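Nitrilotriacetate monooxygenase (Burkholderia pseudomallei, PDB 3SDO) is probably an FMN-dependent monooxygenase of the NtaA/SnaA/DszA family, using molecular oxygen to oxidise a substrate that may be nitrilotriacetate. Local coordinates at residues 105-110 with 162-167; 112-117 with 204-209. One frame throughout, in Å; residues are numbered along the deposited sequence.

Contact 1: residues 105-110 with 162-167; sequences EPYNVA and QGLWDS
The indole of Trp165 meets Ala110 with its edge: NE1 gives its N-H to Ala110 O at 2.9 Å, and the acceptor lies in the plane of the ring. The bond is nearly straight at the hydrogen, 165°, but it reaches the carbonyl from the flank, with a C=O...N angle of 112° and the nitrogen tilted somewhat from the carbonyl plane. The methyl of the same residue is placed differently: Ala110 CB sits above the indole plane, off the NE1-CD1 rim, 3.8 Å from Trp165 NE1 and 4.1 Å from Trp165 CD1. The phenol ring of Tyr107 is met obliquely by Leu164, whose side chain crosses that of Tyr107 at about a right angle. Both leucine methyls touch this ring: Leu164 CD1 lies 3.7 Å from Tyr107 CD1, while Leu164 CD2 lies near Tyr107 CD1 and CE1. Leu164 CD1 also touches Ala110 CB at 3.8 Å, so the same methyl meets both residues. The phenol oxygen of Tyr107 is bonded to Pro203 O. Leu164 O accepts from both Ser167 N and Ser167 OG, the hydroxyl at 2.6 Å, which folds Ser167 back onto Leu164. Two helices of the luciferase-like TIM-barrel fold are joined here, the beginning of helix 106-119 to the last part of helix 150-165. Pro106 and Ala110 extend the packing to Val160 and Val161 on the latter helix, Trp165 also rests on Ile216 of strand 215-218, and Asn108 bonds to Tyr140 and to the backbone of Tyr103 of the second subunit.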
# COMPACT_ATOMS: atom_id res chain seq x y z
N GLU A 105 -12.60 2.79 2.37
CA GLU A 105 -13.77 1.92 2.20
C GLU A 105 -13.45 0.54 2.78
O GLU A 105 -12.42 -0.04 2.43
CB GLU A 105 -14.15 1.79 0.72
CG GLU A 105 -14.85 3.00 0.16
CD GLU A 105 -16.36 3.08 0.52
OE1 GLU A 105 -16.96 2.09 1.01
OE2 GLU A 105 -16.96 4.15 0.27
N PRO A 106 -14.32 0.00 3.65
CA PRO A 106 -14.01 -1.30 4.24
C PRO A 106 -13.71 -2.41 3.21
O PRO A 106 -12.84 -3.24 3.46
CB PRO A 106 -15.26 -1.66 5.05
CG PRO A 106 -16.28 -0.65 4.69
CD PRO A 106 -15.61 0.54 4.14
N TYR A 107 -14.40 -2.41 2.08
CA TYR A 107 -14.11 -3.43 1.06
C TYR A 107 -12.68 -3.31 0.54
O TYR A 107 -12.00 -4.33 0.35
CB TYR A 107 -15.14 -3.39 -0.09
CG TYR A 107 -15.21 -4.69 -0.90
CD1 TYR A 107 -15.97 -5.78 -0.46
CD2 TYR A 107 -14.51 -4.82 -2.10
CE1 TYR A 107 -16.05 -6.96 -1.22
CE2 TYR A 107 -14.57 -6.00 -2.85
CZ TYR A 107 -15.34 -7.06 -2.41
OH TYR A 107 -15.39 -8.22 -3.15
N ASN A 108 -12.21 -2.08 0.34
CA ASN A 108 -10.84 -1.85 -0.13
C ASN A 108 -9.81 -2.21 0.95
O ASN A 108 -8.77 -2.78 0.64
CB ASN A 108 -10.63 -0.38 -0.56
CG ASN A 108 -11.38 -0.04 -1.84
OD1 ASN A 108 -11.63 -0.92 -2.67
ND2 ASN A 108 -11.75 1.24 -2.00
N VAL A 109 -10.08 -1.83 2.20
CA VAL A 109 -9.20 -2.19 3.31
C VAL A 109 -9.07 -3.69 3.42
O VAL A 109 -7.96 -4.24 3.51
CB VAL A 109 -9.71 -1.58 4.64
CG1 VAL A 109 -8.88 -2.11 5.84
CG2 VAL A 109 -9.64 -0.04 4.55
N ALA A 110 -10.20 -4.38 3.39
CA ALA A 110 -10.19 -5.82 3.48
C ALA A 110 -9.34 -6.46 2.37
O ALA A 110 -8.50 -7.35 2.66
CB ALA A 110 -11.63 -6.35 3.47
N GLN A 162 -13.57 -7.61 9.01
CA GLN A 162 -13.43 -8.95 9.53
C GLN A 162 -14.48 -9.92 8.97
O GLN A 162 -14.17 -11.06 8.67
CB GLN A 162 -13.42 -8.94 11.07
CG GLN A 162 -12.12 -8.37 11.63
CD GLN A 162 -12.08 -8.41 13.14
OE1 GLN A 162 -13.10 -8.21 13.78
NE2 GLN A 162 -10.91 -8.65 13.71
N GLY A 163 -15.73 -9.47 8.83
CA GLY A 163 -16.75 -10.23 8.13
C GLY A 163 -16.35 -10.59 6.71
O GLY A 163 -16.50 -11.74 6.27
N LEU A 164 -15.83 -9.62 5.97
CA LEU A 164 -15.36 -9.88 4.59
C LEU A 164 -14.22 -10.88 4.55
O LEU A 164 -14.14 -11.71 3.63
CB LEU A 164 -14.92 -8.58 3.90
CG LEU A 164 -16.03 -7.60 3.56
CD1 LEU A 164 -15.43 -6.25 3.19
CD2 LEU A 164 -16.91 -8.12 2.42
N TRP A 165 -13.35 -10.81 5.55
CA TRP A 165 -12.22 -11.75 5.64
C TRP A 165 -12.67 -13.19 5.88
O TRP A 165 -11.88 -14.10 5.72
CB TRP A 165 -11.22 -11.34 6.73
CG TRP A 165 -10.34 -10.18 6.35
CD1 TRP A 165 -9.99 -9.78 5.08
CD2 TRP A 165 -9.67 -9.28 7.25
NE1 TRP A 165 -9.16 -8.67 5.15
CE2 TRP A 165 -8.95 -8.35 6.46
CE3 TRP A 165 -9.61 -9.15 8.64
CZ2 TRP A 165 -8.18 -7.33 7.02
CZ3 TRP A 165 -8.85 -8.13 9.21
CH2 TRP A 165 -8.14 -7.24 8.41
N ASP A 166 -13.91 -13.41 6.30
CA ASP A 166 -14.41 -14.77 6.44
C ASP A 166 -15.27 -15.22 5.25
O ASP A 166 -15.99 -16.21 5.34
CB ASP A 166 -15.15 -14.93 7.78
CG ASP A 166 -14.19 -15.01 8.98
OD1 ASP A 166 -12.95 -15.08 8.76
OD2 ASP A 166 -14.66 -15.04 10.15
N SER A 167 -15.15 -14.52 4.11
CA SER A 167 -15.93 -14.85 2.91
C SER A 167 -15.67 -16.28 2.44
O SER A 167 -16.62 -17.01 2.11
CB SER A 167 -15.60 -13.90 1.76
OG SER A 167 -15.99 -12.58 2.03

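Contact 2: residues 112-117 with 204-209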
# COMPACT_ATOMS: atom_id res chain seq x y z
N GLN A 112 -6.93 -5.03 0.43
CA GLN A 112 -5.54 -4.64 0.39
C GLN A 112 -4.77 -5.32 1.49
O GLN A 112 -3.71 -5.89 1.22
CB GLN A 112 -5.36 -3.11 0.41
CG GLN A 112 -5.86 -2.45 -0.86
CD GLN A 112 -5.48 -0.99 -0.98
OE1 GLN A 112 -5.48 -0.25 0.00
NE2 GLN A 112 -5.14 -0.56 -2.19
N PHE A 113 -5.31 -5.34 2.71
CA PHE A 113 -4.69 -6.12 3.79
C PHE A 113 -4.71 -7.65 3.58
O PHE A 113 -3.73 -8.32 3.91
CB PHE A 113 -5.26 -5.74 5.17
CG PHE A 113 -4.67 -4.50 5.74
CD1 PHE A 113 -3.38 -4.50 6.26
CD2 PHE A 113 -5.37 -3.32 5.74
CE1 PHE A 113 -2.83 -3.35 6.79
CE2 PHE A 113 -4.80 -2.16 6.26
CZ PHE A 113 -3.51 -2.21 6.77
N ALA A 114 -5.80 -8.20 3.03
CA ALA A 114 -5.85 -9.66 2.71
C ALA A 114 -4.80 -10.07 1.66
O ALA A 114 -4.22 -11.16 1.74
CB ALA A 114 -7.23 -10.08 2.26
N SER A 115 -4.54 -9.17 0.72
CA SER A 115 -3.60 -9.43 -0.36
C SER A 115 -2.17 -9.36 0.19
O SER A 115 -1.35 -10.24 -0.10
CB SER A 115 -3.86 -8.46 -1.53
OG SER A 115 -2.99 -8.64 -2.64
N LEU A 116 -1.88 -8.34 0.99
CA LEU A 116 -0.60 -8.30 1.71
C LEU A 116 -0.40 -9.58 2.55
O LEU A 116 0.68 -10.19 2.52
CB LEU A 116 -0.51 -7.05 2.60
CG LEU A 116 0.64 -6.93 3.61
CD1 LEU A 116 2.00 -6.81 2.86
CD2 LEU A 116 0.40 -5.74 4.58
N ASP A 117 -1.45 -10.00 3.24
CA ASP A 117 -1.39 -11.19 4.10
C ASP A 117 -1.11 -12.44 3.29
O ASP A 117 -0.32 -13.29 3.73
CB ASP A 117 -2.70 -11.37 4.90
CG ASP A 117 -2.49 -12.00 6.29
OD1 ASP A 117 -1.39 -11.98 6.86
OD2 ASP A 117 -3.49 -12.50 6.83
N LEU A 204 -16.00 -11.07 -0.32
CA LEU A 204 -14.68 -10.64 -0.75
C LEU A 204 -14.17 -11.53 -1.87
O LEU A 204 -14.55 -12.72 -1.95
CB LEU A 204 -13.72 -10.71 0.44
CG LEU A 204 -12.47 -9.84 0.35
CD1 LEU A 204 -12.81 -8.33 0.25
CD2 LEU A 204 -11.57 -10.08 1.55
N ASN A 205 -13.28 -10.98 -2.72
CA ASN A 205 -12.71 -11.70 -3.86
C ASN A 205 -11.26 -12.13 -3.63
O ASN A 205 -10.47 -12.24 -4.57
CB ASN A 205 -12.88 -10.93 -5.18
CG ASN A 205 -12.21 -9.58 -5.17
OD1 ASN A 205 -11.65 -9.15 -4.17
ND2 ASN A 205 -12.27 -8.89 -6.30
N ILE A 206 -10.92 -12.42 -2.38
CA ILE A 206 -9.63 -13.02 -2.05
C ILE A 206 -9.80 -13.88 -0.80
O ILE A 206 -10.64 -13.59 0.08
CB ILE A 206 -8.54 -11.96 -1.88
CG1 ILE A 206 -7.18 -12.63 -1.70
CG2 ILE A 206 -8.89 -11.03 -0.70
CD1 ILE A 206 -6.00 -11.64 -1.76
N ARG A 207 -9.02 -14.95 -0.75
CA ARG A 207 -9.12 -15.96 0.31
C ARG A 207 -8.41 -15.53 1.60
O ARG A 207 -7.80 -14.44 1.67
CB ARG A 207 -8.53 -17.28 -0.18
CG ARG A 207 -7.02 -17.23 -0.50
CD ARG A 207 -6.45 -18.61 -0.52
NE ARG A 207 -6.50 -19.19 0.83
CZ ARG A 207 -6.50 -20.49 1.10
NH1 ARG A 207 -6.44 -21.38 0.12
NH2 ARG A 207 -6.56 -20.89 2.38
N ARG A 208 -8.44 -16.43 2.59
CA ARG A 208 -7.82 -16.21 3.90
C ARG A 208 -6.36 -16.66 3.86
O ARG A 208 -6.01 -17.48 3.04
CB ARG A 208 -8.61 -16.98 4.97
CG ARG A 208 -10.09 -16.59 4.99
CD ARG A 208 -10.94 -17.39 5.99
NE ARG A 208 -10.98 -16.78 7.30
CZ ARG A 208 -10.38 -17.23 8.40
NH1 ARG A 208 -9.65 -18.33 8.38
NH2 ARG A 208 -10.50 -16.54 9.53
N SER A 209 -5.52 -16.11 4.73
CA SER A 209 -4.07 -16.37 4.77
C SER A 209 -3.71 -17.55 5.66
O SER A 209 -4.57 -18.15 6.30
CB SER A 209 -3.34 -15.12 5.30
OG SER A 209 -3.51 -14.97 6.71
O HOH W 1 -5.37 -13.45 2.79
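Ala114 turns its methyl toward the 204-209 loop, where CB comes to 3.5 Å from Ile206 CG2; Leu204 CD2 is a more distant neighbour of the same methyl, at 4.4 Å. The carbonyl of Ala114 is linked to the loop through water 1, which donates to Ala114 O at 2.8 Å and to Arg207 O at 2.9 Å. With both its protons directed at backbone carbonyls, this water bridges helix and loop without a side chain of either. At Ser115 the contact is made by carbon: Ile206 CD1 lies 3.6 Å from Ser115 CA and also touches CB. Ile206 has CG1 anti to its backbone N (chi1 -173°) and the chain extended on to CD1 (chi2 170°); CG2 meets Ala114 and CD1 meets Ser115. The hydroxyl of Ser115 is engaged by Ser81 and the backbone of Glu78 of the second subunit. In the TIM-barrel fold of the luciferase-like monooxygenases helix 106-119 connects the parallel strands 94-100 and 124-129, and the irregular segment packed on it here leads on toward strand 215-218. Asp117, a turn beyond Ala114, accepts from Ser209: OG donates to OD2 over a very short 2.5 Å, and Ser209 CB sits close to the carboxylate as well. The other oxygen, OD1, takes Gln211 NE2 and the backbone N of Ala124, so both carboxylate oxygens are engaged, an environment that would favour the charged form. Ser209 OG in turn receives the backbone N-H of Gln211.

Overall arrangement
Contacts 1 and 2 lie on successive parts of helix 106-119, their centres 8 Å apart and both about 23 Å from the centre of the chain. Their segments alternate along the sequence: 105-110 and 112-117 come first, then 162-167 at the end of helix 150-165, and last the 204-209 loop. The two partner segments are themselves joined, by a salt bridge from Asp166 to Arg208 and a probable hydrogen bond between Ser167 OG and Leu204 N. One barrel helix, the end of another and a loop thus pack as a single buried unit. Both contacts also touch the second subunit, placing this unit beside the dimer interface, away from the predicted FMN-binding residues.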